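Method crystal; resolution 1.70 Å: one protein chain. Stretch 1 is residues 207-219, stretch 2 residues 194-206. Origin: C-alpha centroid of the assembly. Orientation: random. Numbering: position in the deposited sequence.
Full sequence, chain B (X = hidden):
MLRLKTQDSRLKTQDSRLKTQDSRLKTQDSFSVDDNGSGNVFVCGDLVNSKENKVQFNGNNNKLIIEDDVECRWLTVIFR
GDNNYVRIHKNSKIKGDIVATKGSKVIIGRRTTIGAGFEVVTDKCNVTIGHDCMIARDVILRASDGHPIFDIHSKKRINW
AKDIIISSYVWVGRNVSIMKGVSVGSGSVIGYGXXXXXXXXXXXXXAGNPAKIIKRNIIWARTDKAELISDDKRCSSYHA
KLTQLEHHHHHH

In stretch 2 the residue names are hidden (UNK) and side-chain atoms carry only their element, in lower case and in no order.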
ATOM      1  N   ALA B 207      13.101   8.372   0.027  1.00 11.60           N
ATOM      2  CA  ALA B 207      11.717   8.058   0.350  1.00 11.85           C
ATOM      3  C   ALA B 207      10.759   8.863  -0.519  1.00 13.25           C
ATOM      4  O   ALA B 207      11.137   9.887  -1.087  1.00 14.68           O
ATOM      5  CB  ALA B 207      11.430   8.312   1.844  1.00 12.42           C
ATOM      6  N   GLY B 208       9.516   8.395  -0.612  1.00 11.24           N
ATOM      7  CA  GLY B 208       8.492   9.090  -1.371  1.00 10.79           C
ATOM      8  C   GLY B 208       7.934   8.280  -2.527  1.00 11.55           C
ATOM      9  O   GLY B 208       8.420   7.189  -2.838  1.00 11.21           O
ATOM     10  N   ASN B 209       6.900   8.823  -3.159  1.00 11.11           N
ATOM     11  CA  ASN B 209       6.330   8.244  -4.368  1.00  9.69           C
ATOM     12  C   ASN B 209       6.025   9.368  -5.346  1.00  9.60           C
ATOM     13  O   ASN B 209       4.978  10.006  -5.245  1.00 12.41           O
ATOM     14  CB  ASN B 209       5.035   7.491  -4.050  1.00 10.14           C
ATOM     15  CG  ASN B 209       4.359   6.949  -5.306  1.00  9.87           C
ATOM     16  OD1 ASN B 209       4.966   6.924  -6.374  1.00 12.22           O
ATOM     17  ND2 ASN B 209       3.115   6.486  -5.173  1.00 11.70           N
ATOM     18  N   PRO B 210       6.948   9.632  -6.284  1.00 11.26           N
ATOM     19  CA  PRO B 210       8.204   8.889  -6.469  1.00 12.79           C
ATOM     20  C   PRO B 210       9.257   9.255  -5.427  1.00  9.24           C
ATOM     21  O   PRO B 210       9.252  10.361  -4.882  1.00 13.28           O
ATOM     22  CB  PRO B 210       8.669   9.346  -7.848  1.00 13.38           C
ATOM     23  CG  PRO B 210       8.135  10.728  -7.979  1.00 16.11           C
ATOM     24  CD  PRO B 210       6.833  10.772  -7.208  1.00 15.77           C
ATOM     25  N   ALA B 211      10.173   8.328  -5.162  1.00 13.72           N
ATOM     26  CA  ALA B 211      11.168   8.537  -4.126  1.00 13.14           C
ATOM     27  C   ALA B 211      12.172   9.618  -4.524  1.00 16.34           C
ATOM     28  O   ALA B 211      12.497   9.787  -5.709  1.00 14.32           O
ATOM     29  CB  ALA B 211      11.881   7.221  -3.801  1.00 12.17           C
ATOM     30  N   LYS B 212      12.625  10.369  -3.527  1.00 16.53           N
ATOM     31  CA  LYS B 212      13.667  11.363  -3.715  1.00 14.63           C
ATOM     32  C   LYS B 212      14.685  11.151  -2.614  1.00 17.09           C
ATOM     33  O   LYS B 212      14.354  10.611  -1.559  1.00 17.26           O
ATOM     34  CB  LYS B 212      13.095  12.775  -3.606  1.00 22.27           C
ATOM     35  CG  LYS B 212      11.882  13.026  -4.481  1.00 26.42           C
ATOM     36  CD  LYS B 212      12.222  12.848  -5.949  1.00 30.30           C
ATOM     37  CE  LYS B 212      11.085  13.334  -6.833  1.00 41.42           C
ATOM     38  NZ  LYS B 212      10.625  14.687  -6.413  1.00 48.68           N
ATOM     39  N   ILE B 213      15.914  11.580  -2.843  1.00 16.25           N
ATOM     40  CA  ILE B 213      16.891  11.585  -1.787  1.00 16.28           C
ATOM     41  C   ILE B 213      16.509  12.535  -0.653  1.00 17.56           C
ATOM     42  O   ILE B 213      16.300  13.688  -0.885  1.00 19.49           O
ATOM     43  CB  ILE B 213      18.311  11.962  -2.260  1.00 19.79           C
ATOM     44  CG1 ILE B 213      18.757  11.081  -3.370  1.00 22.02           C
ATOM     45  CG2 ILE B 213      19.274  11.966  -1.114  1.00 17.99           C
ATOM     46  CD1 ILE B 213      18.833   9.826  -3.040  1.00 31.73           C
ATOM     47  N   ILE B 214      16.453  12.029   0.558  1.00 14.17           N
ATOM     48  CA  ILE B 214      16.068  12.874   1.688  1.00 17.39           C
ATOM     49  C   ILE B 214      17.225  13.123   2.658  1.00 18.70           C
ATOM     50  O   ILE B 214      17.164  14.033   3.487  1.00 21.44           O
ATOM     51  CB  ILE B 214      14.860  12.299   2.449  1.00 18.97           C
ATOM     52  CG1 ILE B 214      15.221  10.965   3.098  1.00 18.35           C
ATOM     53  CG2 ILE B 214      13.659  12.158   1.523  1.00 23.71           C
ATOM     54  CD1 ILE B 214      14.078  10.338   3.877  1.00 29.59           C
ATOM     55  N   LYS B 215      18.282  12.324   2.546  1.00 15.84           N
ATOM     56  CA  LYS B 215      19.468  12.513   3.373  1.00 16.15           C
ATOM     57  C   LYS B 215      20.675  11.887   2.703  1.00 21.17           C
ATOM     58  O   LYS B 215      20.589  10.795   2.140  1.00 17.95           O
ATOM     59  CB  LYS B 215      19.281  11.898   4.761  1.00 17.98           C
ATOM     60  CG  LYS B 215      20.282  12.394   5.801  1.00 20.96           C
ATOM     61  CD  LYS B 215      19.802  13.693   6.432  1.00 30.22           C
ATOM     62  CE  LYS B 215      20.751  14.174   7.511  1.00 41.37           C
ATOM     63  NZ  LYS B 215      21.980  14.785   6.931  1.00 40.35           N
ATOM     64  N   ARG B 216      21.804  12.587   2.760  1.00 16.38           N
ATOM     65  CA  ARG B 216      23.038  12.068   2.196  1.00 18.18           C
ATOM     66  C   ARG B 216      24.024  11.799   3.322  1.00 15.73           C
ATOM     67  O   ARG B 216      23.816  12.232   4.453  1.00 17.07           O
ATOM     68  CB  ARG B 216      23.629  13.060   1.189  1.00 19.72           C
ATOM     69  CG  ARG B 216      22.738  13.309  -0.018  1.00 22.92           C
ATOM     70  CD  ARG B 216      23.327  14.367  -0.939  1.00 33.32           C
ATOM     71  NE  ARG B 216      22.457  14.639  -2.079  1.00 32.02           N
ATOM     72  CZ  ARG B 216      22.471  13.942  -3.212  1.00 35.23           C
ATOM     73  NH1 ARG B 216      23.313  12.927  -3.359  1.00 32.36           N
ATOM     74  NH2 ARG B 216      21.642  14.260  -4.198  1.00 33.98           N
ATOM     75  N   ASN B 217      25.082  11.060   3.011  1.00 15.74           N
ATOM     76  CA  ASN B 217      26.137  10.787   3.978  1.00 17.58           C
ATOM     77  C   ASN B 217      25.643   9.986   5.172  1.00 17.09           C
ATOM     78  O   ASN B 217      25.979  10.300   6.310  1.00 17.51           O
ATOM     79  CB  ASN B 217      26.756  12.097   4.467  1.00 17.32           C
ATOM     80  CG  ASN B 217      27.355  12.921   3.340  1.00 25.48           C
ATOM     81  OD1 ASN B 217      27.204  14.143   3.295  1.00 31.97           O
ATOM     82  ND2 ASN B 217      28.030  12.251   2.420  1.00 18.57           N
ATOM     83  N   ILE B 218      24.851   8.947   4.917  1.00 16.04           N
ATOM     84  CA  ILE B 218      24.357   8.101   5.999  1.00 14.50           C
ATOM     85  C   ILE B 218      24.668   6.625   5.781  1.00 16.35           C
ATOM     86  O   ILE B 218      25.036   6.207   4.682  1.00 14.76           O
ATOM     87  CB  ILE B 218      22.826   8.263   6.203  1.00 14.05           C
ATOM     88  CG1 ILE B 218      22.060   7.861   4.937  1.00 18.78           C
ATOM     89  CG2 ILE B 218      22.490   9.688   6.578  1.00 20.55           C
ATOM     90  CD1 ILE B 218      21.696   6.397   4.868  1.00 15.69           C
ATOM     91  N   ILE B 219      24.510   5.850   6.848  1.00 13.67           N
ATOM     92  CA  ILE B 219      24.627   4.398   6.807  1.00 12.71           C
ATOM     93  C   ILE B 219      23.769   3.850   7.949  1.00 14.75           C
ATOM     94  O   ILE B 219      23.546   4.541   8.942  1.00 18.46           O
ATOM     95  CB  ILE B 219      26.096   3.939   6.947  1.00 13.26           C
ATOM     96  CG1 ILE B 219      26.257   2.495   6.465  1.00 13.21           C
ATOM     97  CG2 ILE B 219      26.592   4.099   8.388  1.00 17.42           C
ATOM     98  CD1 ILE B 219      27.707   2.067   6.276  1.00 15.61           C
ATOM     99  N   UNK B 194       7.957   3.734  -0.095  1.00 11.34           N
ATOM    100  CA  UNK B 194       8.538   4.352  -1.285  1.00  9.08           C
ATOM    101  C   UNK B 194       8.157   3.635  -2.577  1.00  9.14           C
ATOM    102  O   UNK B 194       7.923   2.432  -2.585  1.00 12.10           O
ATOM    103  c   UNK B 194      10.066   4.381  -1.171  1.00  9.98           C
ATOM    104  o   UNK B 194      10.470   5.193  -0.081  1.00 13.21           O
ATOM    105  N   UNK B 195       8.107   4.390  -3.671  1.00 10.11           N
ATOM    106  CA  UNK B 195       8.220   3.804  -5.002  1.00  8.97           C
ATOM    107  C   UNK B 195       9.431   4.450  -5.657  1.00 11.56           C
ATOM    108  O   UNK B 195       9.440   5.648  -5.932  1.00 10.86           O
ATOM    109  c   UNK B 195       6.950   3.989  -5.863  1.00  8.70           C
ATOM    110  c   UNK B 195       4.486   3.218  -6.039  1.00 14.18           C
ATOM    111  c   UNK B 195       5.763   3.282  -5.196  1.00 10.11           C
ATOM    112  c   UNK B 195       7.194   3.441  -7.269  1.00 11.72           C
ATOM    113  N   UNK B 196      10.469   3.647  -5.860  1.00 11.40           N
ATOM    114  CA  UNK B 196      11.751   4.135  -6.350  1.00 10.47           C
ATOM    115  C   UNK B 196      11.830   3.945  -7.857  1.00 11.48           C
ATOM    116  O   UNK B 196      11.730   2.817  -8.357  1.00 12.85           O
ATOM    117  c   UNK B 196      12.800   3.446  -4.159  1.00 12.90           C
ATOM    118  c   UNK B 196      12.917   3.384  -5.684  1.00 12.51           C
ATOM    119  c   UNK B 196      14.249   3.959  -6.159  1.00 15.05           C
ATOM    120  N   UNK B 197      12.006   5.046  -8.582  1.00 14.37           N
ATOM    121  CA  UNK B 197      11.996   4.997 -10.042  1.00 12.87           C
ATOM    122  C   UNK B 197      13.320   5.434 -10.667  1.00 16.25           C
ATOM    123  O   UNK B 197      13.522   5.247 -11.865  1.00 16.53           O
ATOM    124  c   UNK B 197      10.863   5.873 -10.624  1.00 18.94           C
ATOM    125  c   UNK B 197       9.510   5.405 -10.110  1.00 16.50           C
ATOM    126  o   UNK B 197      11.063   7.235 -10.227  1.00 16.73           O
ATOM    127  N   UNK B 198      14.190   5.908  -9.827  1.00 12.52           N
ATOM    128  CA  UNK B 198      15.481   6.384 -10.321  1.00 15.68           C
ATOM    129  C   UNK B 198      16.614   5.933  -9.404  1.00 14.68           C
ATOM    130  O   UNK B 198      16.390   5.655  -8.228  1.00 14.20           O
ATOM    131  c   UNK B 198      13.565  10.572 -12.447  1.00 43.61           C
ATOM    132  n   UNK B 198      13.866  10.146 -13.847  1.00 32.06           N
ATOM    133  c   UNK B 198      15.480   7.911 -10.415  1.00 20.07           C
ATOM    134  c   UNK B 198      14.567   9.976 -11.466  1.00 43.49           C
ATOM    135  c   UNK B 198      14.502   8.458 -11.439  1.00 29.56           C
ATOM    136  N   UNK B 199      17.848   5.830  -9.867  1.00 13.03           N
ATOM    137  CA  UNK B 199      18.971   5.347  -9.057  1.00 12.93           C
ATOM    138  C   UNK B 199      19.079   6.081  -7.725  1.00 17.93           C
ATOM    139  O   UNK B 199      18.826   7.286  -7.645  1.00 16.97           O
ATOM    140  o   UNK B 199      21.305   4.878 -11.869  1.00 28.18           O
ATOM    141  c   UNK B 199      20.397   4.639 -11.042  1.00 22.71           C
ATOM    142  c   UNK B 199      20.297   5.516  -9.809  1.00 15.60           C
ATOM    143  o   UNK B 199      19.579   3.712 -11.193  1.00 18.82           O
ATOM    144  N   UNK B 200      19.453   5.342  -6.682  1.00 12.45           N
ATOM    145  CA  UNK B 200      19.781   5.924  -5.387  1.00  9.27           C
ATOM    146  C   UNK B 200      21.267   5.672  -5.136  1.00 11.38           C
ATOM    147  O   UNK B 200      21.700   4.527  -5.099  1.00 12.56           O
ATOM    148  c   UNK B 200      18.960   5.267  -4.258  1.00 13.89           C
ATOM    149  c   UNK B 200      17.477   5.443  -4.507  1.00 16.19           C
ATOM    150  c   UNK B 200      19.353   5.847  -2.894  1.00 10.23           C
ATOM    151  N   UNK B 201      22.063   6.741  -4.987  1.00 16.44           N
ATOM    152  CA  UNK B 201      23.504   6.519  -4.806  1.00 16.28           C
ATOM    153  C   UNK B 201      23.836   5.894  -3.449  1.00 15.34           C
ATOM    154  O   UNK B 201      22.972   5.781  -2.576  1.00 14.04           O
ATOM    155  c   UNK B 201      21.712   8.167  -4.906  1.00 19.86           C
ATOM    156  c   UNK B 201      22.977   8.835  -5.347  1.00 19.46           C
ATOM    157  c   UNK B 201      24.100   7.937  -4.893  1.00 19.30           C
ATOM    158  N   UNK B 202      25.095   5.503  -3.281  1.00 13.91           N
ATOM    159  CA  UNK B 202      25.565   4.893  -2.042  1.00 14.45           C
ATOM    160  C   UNK B 202      25.440   5.826  -0.841  1.00 17.57           C
ATOM    161  O   UNK B 202      25.587   7.037  -0.968  1.00 15.56           O
ATOM    162  c   UNK B 202      27.024   4.462  -2.209  1.00 17.72           C
ATOM    163  o   UNK B 202      27.514   3.892  -1.011  1.00 23.95           O
ATOM    164  N   UNK B 203      25.153   5.252   0.324  1.00 14.07           N
ATOM    165  CA  UNK B 203      25.097   5.998   1.581  1.00 10.88           C
ATOM    166  C   UNK B 203      24.097   7.159   1.576  1.00 14.76           C
ATOM    167  O   UNK B 203      24.380   8.241   2.086  1.00 15.84           O
ATOM    168  c   UNK B 203      26.500   6.458   1.991  1.00 18.43           C
ATOM    169  s   UNK B 203      29.115   5.721   2.758  1.00 22.71           S
ATOM    170  c   UNK B 203      29.687   6.065   1.095  1.00 21.94           C
ATOM    171  c   UNK B 203      27.390   5.285   2.419  1.00 15.28           C
ATOM    172  N   UNK B 204      22.917   6.914   1.011  1.00 13.58           N
ATOM    173  CA  UNK B 204      21.833   7.898   1.004  1.00 13.46           C
ATOM    174  C   UNK B 204      20.557   7.265   1.517  1.00 14.23           C
ATOM    175  O   UNK B 204      20.365   6.065   1.373  1.00 11.30           O
ATOM    176  s   UNK B 204      22.830   9.409  -1.144  1.00 19.49           S
ATOM    177  c   UNK B 204      21.553   8.383  -0.413  1.00 15.20           C
ATOM    178  N   UNK B 205      19.682   8.083   2.095  1.00 13.54           N
ATOM    179  CA  UNK B 205      18.328   7.652   2.414  1.00 12.64           C
ATOM    180  C   UNK B 205      17.375   8.296   1.409  1.00 18.04           C
ATOM    181  O   UNK B 205      17.470   9.495   1.137  1.00 15.72           O
ATOM    182  c   UNK B 205      17.958   8.054   3.829  1.00 12.70           C
ATOM    183  N   UNK B 206      16.476   7.491   0.844  1.00  9.33           N
ATOM    184  CA  UNK B 206      15.490   7.978  -0.112  1.00  9.37           C
ATOM    185  C   UNK B 206      14.099   7.553   0.336  1.00 11.80           C
ATOM    186  O   UNK B 206      13.936   6.490   0.938  1.00 14.53           O
ATOM    187  c   UNK B 206      15.778   7.420  -1.492  1.00 13.72           C
TER
HETATM  188  O   HOH W   1      12.518   7.649  -7.564  1.00 19.41           O
HETATM  189  O   HOH W   2      25.929   9.994   0.352  1.00 19.42           O

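Position 194 carries one carbon and then one oxygen, the oxygen 3.2 Å from Ala207 CA: a serine. Ser194 OG accepts a weak hydrogen bond from Gly208 N (3.4 Å, 132°). Position 195 has four carbons, forked at the first with one arm two carbons long, which defines isoleucine. Ile195 N donates to Gly208 O (2.9 Å), Ile195 O accepts from Ala211 N (2.9 Å), and Asn209 OD1 lies 3.6 Å from Ile195 CB.

Position 196 has one carbon carrying two more, one of them 3.9 Å from Ala211 CB, so it is Val196. At 197 a carbon bears one oxygen and one carbon, the oxygen 4.0 Å from Pro210 CB: Thr197. Water 1 links its backbone to stretch 1, accepting from Thr197 N and donating to Ala211 O, both at 2.8 Å.

Position 198, four carbons in a row ending in nitrogen, is Lys198; position 199 has two carbons, the second carrying two oxygens; asparagine would have a nitrogen in place of one oxygen, so this is Asp199. Neither touches stretch 1. Position 200 repeats the three-carbon fork, one tip 4.0 Å from Ile213 CD1: Val200. At 201 three carbons close a ring onto the backbone nitrogen, and the ring carbon bonded to that nitrogen is 3.8 Å from Ile213 CD1, giving Pro201. Position 202 has one carbon and then one oxygen; its CA-to-CB bond points away from stretch 1, and no side-chain atom touches that stretch: Ser202.

Position 203 is an unbranched chain of two carbons, sulfur and carbon: Met203. Its side-chain end leads away, while Met203 O accepts from Ile218 N (3.0 Å, 171°). Position 204 has one carbon and one sulfur, the sulfur 4.1 Å from Arg216 CG: Cys204. Positions 205 and 206 each have a single carbon. The first lies 4.1 Å from Ile214 CG1 and 4.2 Å from Ile218 CD1, the second 4.2 Å from Ile213 CD1; they are Ala205 and Ala206.

The contact is a folded-back sheet, burying 853 Å² in total. The strand through Ala205 and Ala206 and the strand through Ile213 to Lys215 run antiparallel, with 141° between their N-to-C directions. Ala205 N donates to Lys215 O (2.9 Å), and Ala205 O receives both Ile214 N (2.8 Å) and Lys215 N (3.3 Å). This shared acceptor accompanies the bulge, where the register shifts by one between Ile213 and Lys215. Within stretch 1, Ala207 and Lys212 exchange two backbone hydrogen bonds, Ala207 N to Lys212 O (3.0 Å) and Lys212 N to Ala207 O (2.9 Å), closing the turn around the cis peptide before Pro210. Ile213 CD1 then gathers Val200, Pro201, Cys204 and Ala206 into one apolar cluster.

Stretch 2, residues 194-206: SIVTKDVPSMCAA
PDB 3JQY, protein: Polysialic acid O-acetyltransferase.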